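Side-chain contacts in AP endonuclease, family 2 (PDB 3NGF), which binds manganese in a TIM barrel and probably interconverts hydroxypyruvate and its isomer, with a possible endonuclease activity: residues Asp121-Ala124 with Cys125-Phe129; Pro151-Thr154 with Arg155-Pro158. All coordinates share one frame; numbering follows the deposited sequence.

Contact 1 of 2, residues Asp121-Ala124 with Cys125-Phe129; sequences DRKA and CEETF
Arg122 and Glu126, one helical turn apart, form the first of two salt bridges here, with Arg122 NE donating to Glu126 OE2 over 3.1 Å. The N-H points almost straight at the oxygen (163°), which lies at the guanidinium edge, close to its plane, and is met on its anti side. The two flat groups stand nearly perpendicular, 86° apart, so the bond joins one N-H to one oxygen rather than forming a two-pronged pair. Arg122 carries CG anti to its backbone nitrogen, 3.6 Å from Glu126 OE2, and the bend at chi2 then directs CD and NE toward that same oxygen. A water donates to Glu126 OE2 at 2.9 Å and makes a weaker link to Arg122 NH1. Each partner has a further tie: Arg122 NH2 donates to the Phe161 carbonyl and Glu126 OE1 pairs with Arg174.

These residues start helix 122-140, which connects strands 109-111 and 146-149 in a beta-alpha-beta unit of the TIM barrel. Asp121 is the N-cap: its OD2 accepts from Ala124 N at 3.0 Å. Regular helical bonding begins at once, Cys125 N reaching Asp121 O at 3.0 Å.

On a more exposed side of the helix, Lys123 NZ makes the second salt bridge, 2.7 Å to Glu127 OE2, on the syn side but well out of the carboxylate plane. Lys123 is extended up to its last torsion, chi4 -79°, where the turn brings the ammonium over to the glutamate. With both carboxylates close to the helix N-terminus, the helix dipole would be expected to favour their negative charge. Facing inward instead, Cys125 packs on Thr117 and Leu120.

Contact 2 of 2, residues Pro151-Thr154 with Arg155-Pro158; sequences PLNT and RNMP
The amide of Asn153 meets that of Asn156 at its edge: Asn153 ND2 donates to Asn156 OD1 at 3.0 Å, an almost straight bond lying in the Asn153 amide plane. The two amide planes are turned 67° apart. The carbonyl end of Asn153 takes two backbone donors. Arg155 N reaches Asn153 OD1 at 2.8 Å, tilted only slightly from the carbonyl plane, whereas Asn156 N, also 2.8 Å from Asn153 OD1, comes from above it, 36° out. With CG between the backbone N and the carbonyl carbon (chi1 79°), the side chain folds over the following residues. The bond to Arg155 N defines an Asx turn, and Met157 N, 2.9 Å from Asn153 O, extends it to an Asx motif. Beside this polar loop, Leu152 CD1 rests on Met157 CG at 3.9 Å, the two side chains running side by side.

The loop follows strand 146-149, and the Leu152 side chain comes within about 5 Å of the manganese ion, nearest atoms. Helix 186-192 supports it: Asn153 ND2 also bonds His188 ND1 and Asn156 OD1 bonds Tyr187 OH, while Pro151 packs on helix 165-175.

Overall arrangement
Contacts 1 and 2 follow one another along the chain, with strand 146-149 between them; their centres lie about 19 Å apart and their nearest atoms about 8 Å. Residues 121-129 belong to the outer ring of helices, about 22 Å from the centre of the chain to that of the contact; residues 151-158 are loop, closer in at about 14 Å and beside the metal site. Both are partly buried, yet the chemistry differs: charged pairs spaced along a regular helix in contact 1, neutral amides and backbone N-H groups closing a turn in contact 2. Both also lean on the region of helix 165-175, through Phe129 and Glu126 in the first and Pro151 in the second.

Contact 1 of 2, residues Asp121-Ala124 with Cys125-Phe129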
loop_
_atom_site.group_PDB
_atom_site.type_symbol
_atom_site.label_atom_id
_atom_site.label_comp_id
_atom_site.label_asym_id
_atom_site.label_seq_id
_atom_site.Cartn_x
_atom_site.Cartn_y
_atom_site.Cartn_z
ATOM N N ASP A 121 -5.285 20.329 14.880
ATOM C CA ASP A 121 -6.681 20.127 15.273
ATOM C C ASP A 121 -7.283 18.920 14.521
ATOM O O ASP A 121 -7.290 18.882 13.286
ATOM C CB ASP A 121 -7.494 21.403 15.022
ATOM C CG ASP A 121 -8.955 21.239 15.393
ATOM O OD1 ASP A 121 -9.291 21.283 16.596
ATOM O OD2 ASP A 121 -9.770 21.050 14.473
ATOM N N ARG A 122 -7.767 17.932 15.272
ATOM C CA ARG A 122 -8.221 16.672 14.684
ATOM C C ARG A 122 -9.371 16.873 13.705
ATOM O O ARG A 122 -9.370 16.296 12.624
ATOM C CB ARG A 122 -8.625 15.673 15.775
ATOM C CG ARG A 122 -8.989 14.298 15.238
ATOM C CD ARG A 122 -7.760 13.612 14.639
ATOM N NE ARG A 122 -8.082 12.370 13.935
ATOM C CZ ARG A 122 -7.180 11.522 13.448
ATOM N NH1 ARG A 122 -7.584 10.421 12.814
ATOM N NH2 ARG A 122 -5.871 11.748 13.607
ATOM N N LYS A 123 -10.343 17.702 14.073
ATOM C CA LYS A 123 -11.489 17.950 13.215
ATOM C C LYS A 123 -11.065 18.583 11.881
ATOM O O LYS A 123 -11.553 18.179 10.834
ATOM C CB LYS A 123 -12.530 18.825 13.940
ATOM C CG LYS A 123 -13.831 19.055 13.166
ATOM C CD LYS A 123 -14.762 20.038 13.913
ATOM C CE LYS A 123 -16.002 20.413 13.082
ATOM N NZ LYS A 123 -15.729 21.449 12.031
ATOM N N ALA A 124 -10.162 19.560 11.919
ATOM C CA ALA A 124 -9.659 20.189 10.686
ATOM C C ALA A 124 -8.964 19.144 9.819
ATOM O O ALA A 124 -9.106 19.145 8.588
ATOM C CB ALA A 124 -8.684 21.312 10.999
ATOM N N CYS A 125 -8.210 18.255 10.453
ATOM C CA CYS A 125 -7.490 17.230 9.702
ATOM C C CYS A 125 -8.419 16.254 8.991
ATOM O O CYS A 125 -8.197 15.907 7.816
ATOM C CB CYS A 125 -6.540 16.437 10.613
ATOM S SG CYS A 125 -5.099 17.373 11.215
ATOM N N GLU A 126 -9.438 15.801 9.711
ATOM C CA GLU A 126 -10.419 14.876 9.154
ATOM C C GLU A 126 -11.213 15.528 8.032
ATOM O O GLU A 126 -11.484 14.887 7.038
ATOM C CB GLU A 126 -11.356 14.351 10.230
ATOM C CG GLU A 126 -10.656 13.478 11.257
ATOM C CD GLU A 126 -11.576 12.924 12.325
ATOM O OE1 GLU A 126 -12.811 13.197 12.273
ATOM O OE2 GLU A 126 -11.066 12.220 13.245
ATOM N N GLU A 127 -11.570 16.798 8.206
ATOM C CA GLU A 127 -12.260 17.555 7.166
ATOM C C GLU A 127 -11.418 17.679 5.900
ATOM O O GLU A 127 -11.933 17.518 4.791
ATOM C CB GLU A 127 -12.681 18.944 7.679
ATOM C CG GLU A 127 -13.962 18.867 8.474
ATOM C CD GLU A 127 -14.386 20.168 9.099
ATOM O OE1 GLU A 127 -13.660 21.189 8.982
ATOM O OE2 GLU A 127 -15.466 20.153 9.729
ATOM N N THR A 128 -10.127 17.934 6.077
ATOM C CA THR A 128 -9.210 18.107 4.942
ATOM C C THR A 128 -8.981 16.769 4.241
ATOM O O THR A 128 -8.957 16.702 3.004
ATOM C CB THR A 128 -7.896 18.762 5.408
ATOM O OG1 THR A 128 -8.162 20.120 5.826
ATOM C CG2 THR A 128 -6.853 18.721 4.292
ATOM N N PHE A 129 -8.850 15.708 5.035
ATOM C CA PHE A 129 -8.783 14.333 4.508
ATOM C C PHE A 129 -9.956 14.039 3.576
ATOM O O PHE A 129 -9.758 13.565 2.457
ATOM C CB PHE A 129 -8.752 13.321 5.667
ATOM C CG PHE A 129 -8.792 11.867 5.229
ATOM C CD1 PHE A 129 -7.625 11.136 5.108
ATOM C CD2 PHE A 129 -9.989 11.220 4.990
ATOM C CE1 PHE A 129 -7.648 9.802 4.739
ATOM C CE2 PHE A 129 -9.993 9.858 4.609
ATOM C CZ PHE A 129 -8.817 9.177 4.482
HETATM O O HOH W 1 -10.760 9.431 12.689
#

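Contact 2 of 2, residues Pro151-Thr154 with Arg155-Pro158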
loop_
_atom_site.group_PDB
_atom_site.type_symbol
_atom_site.label_atom_id
_atom_site.label_comp_id
_atom_site.label_asym_id
_atom_site.label_seq_id
_atom_site.Cartn_x
_atom_site.Cartn_y
_atom_site.Cartn_z
ATOM N N PRO A 151 -3.922 2.658 7.258
ATOM C CA PRO A 151 -3.533 2.802 8.679
ATOM C C PRO A 151 -2.122 2.265 8.908
ATOM O O PRO A 151 -1.781 1.185 8.423
ATOM C CB PRO A 151 -4.577 1.950 9.414
ATOM C CG PRO A 151 -5.741 1.903 8.480
ATOM C CD PRO A 151 -5.161 1.887 7.108
ATOM N N LEU A 152 -1.324 3.019 9.662
ATOM C CA LEU A 152 0.030 2.617 10.005
ATOM C C LEU A 152 0.051 2.190 11.486
ATOM O O LEU A 152 -0.974 1.702 12.004
ATOM C CB LEU A 152 1.007 3.718 9.623
ATOM C CG LEU A 152 0.957 4.117 8.128
ATOM C CD1 LEU A 152 2.001 5.181 7.823
ATOM C CD2 LEU A 152 1.127 2.888 7.184
ATOM N N ASN A 153 1.196 2.238 12.143
ATOM C CA ASN A 153 1.233 1.989 13.577
ATOM C C ASN A 153 2.086 3.061 14.241
ATOM O O ASN A 153 2.921 3.690 13.586
ATOM C CB ASN A 153 1.725 0.565 13.865
ATOM C CG ASN A 153 3.227 0.426 13.753
ATOM O OD1 ASN A 153 3.980 0.859 14.647
ATOM N ND2 ASN A 153 3.685 -0.211 12.674
ATOM N N THR A 154 1.893 3.241 15.548
ATOM C CA THR A 154 2.474 4.362 16.287
ATOM C C THR A 154 3.912 4.106 16.756
ATOM O O THR A 154 4.590 5.008 17.265
ATOM C CB THR A 154 1.595 4.704 17.513
ATOM O OG1 THR A 154 1.387 3.527 18.292
ATOM C CG2 THR A 154 0.240 5.227 17.075
ATOM N N ARG A 155 4.386 2.875 16.593
ATOM C CA ARG A 155 5.759 2.568 16.883
ATOM C C ARG A 155 6.634 2.933 15.710
ATOM O O ARG A 155 7.666 3.602 15.865
ATOM C CB ARG A 155 5.914 1.085 17.221
ATOM C CG ARG A 155 7.342 0.681 17.470
ATOM C CD ARG A 155 7.451 -0.599 18.292
ATOM N NE ARG A 155 6.855 -1.766 17.656
ATOM C CZ ARG A 155 5.853 -2.514 18.148
ATOM N NH1 ARG A 155 5.433 -3.576 17.468
ATOM N NH2 ARG A 155 5.273 -2.239 19.316
ATOM N N ASN A 156 6.230 2.509 14.519
ATOM C CA ASN A 156 6.986 2.837 13.307
ATOM C C ASN A 156 6.721 4.233 12.750
ATOM O O ASN A 156 7.615 4.797 12.144
ATOM C CB ASN A 156 6.736 1.802 12.205
ATOM C CG ASN A 156 7.361 0.454 12.523
ATOM O OD1 ASN A 156 6.700 -0.568 12.456
ATOM N ND2 ASN A 156 8.642 0.458 12.920
ATOM N N MET A 157 5.516 4.783 12.946
ATOM C CA MET A 157 5.167 6.114 12.433
ATOM C C MET A 157 4.455 6.956 13.502
ATOM O O MET A 157 3.266 7.263 13.377
ATOM C CB MET A 157 4.298 5.989 11.172
ATOM C CG MET A 157 4.399 7.203 10.215
ATOM S SD MET A 157 6.034 7.430 9.456
ATOM C CE MET A 157 5.999 6.160 8.178
ATOM N N PRO A 158 5.181 7.329 14.574
ATOM C CA PRO A 158 4.517 8.102 15.629
ATOM C C PRO A 158 3.949 9.410 15.089
ATOM O O PRO A 158 4.606 10.086 14.308
ATOM C CB PRO A 158 5.630 8.373 16.659
ATOM C CG PRO A 158 6.903 7.931 16.038
ATOM C CD PRO A 158 6.612 7.107 14.830
#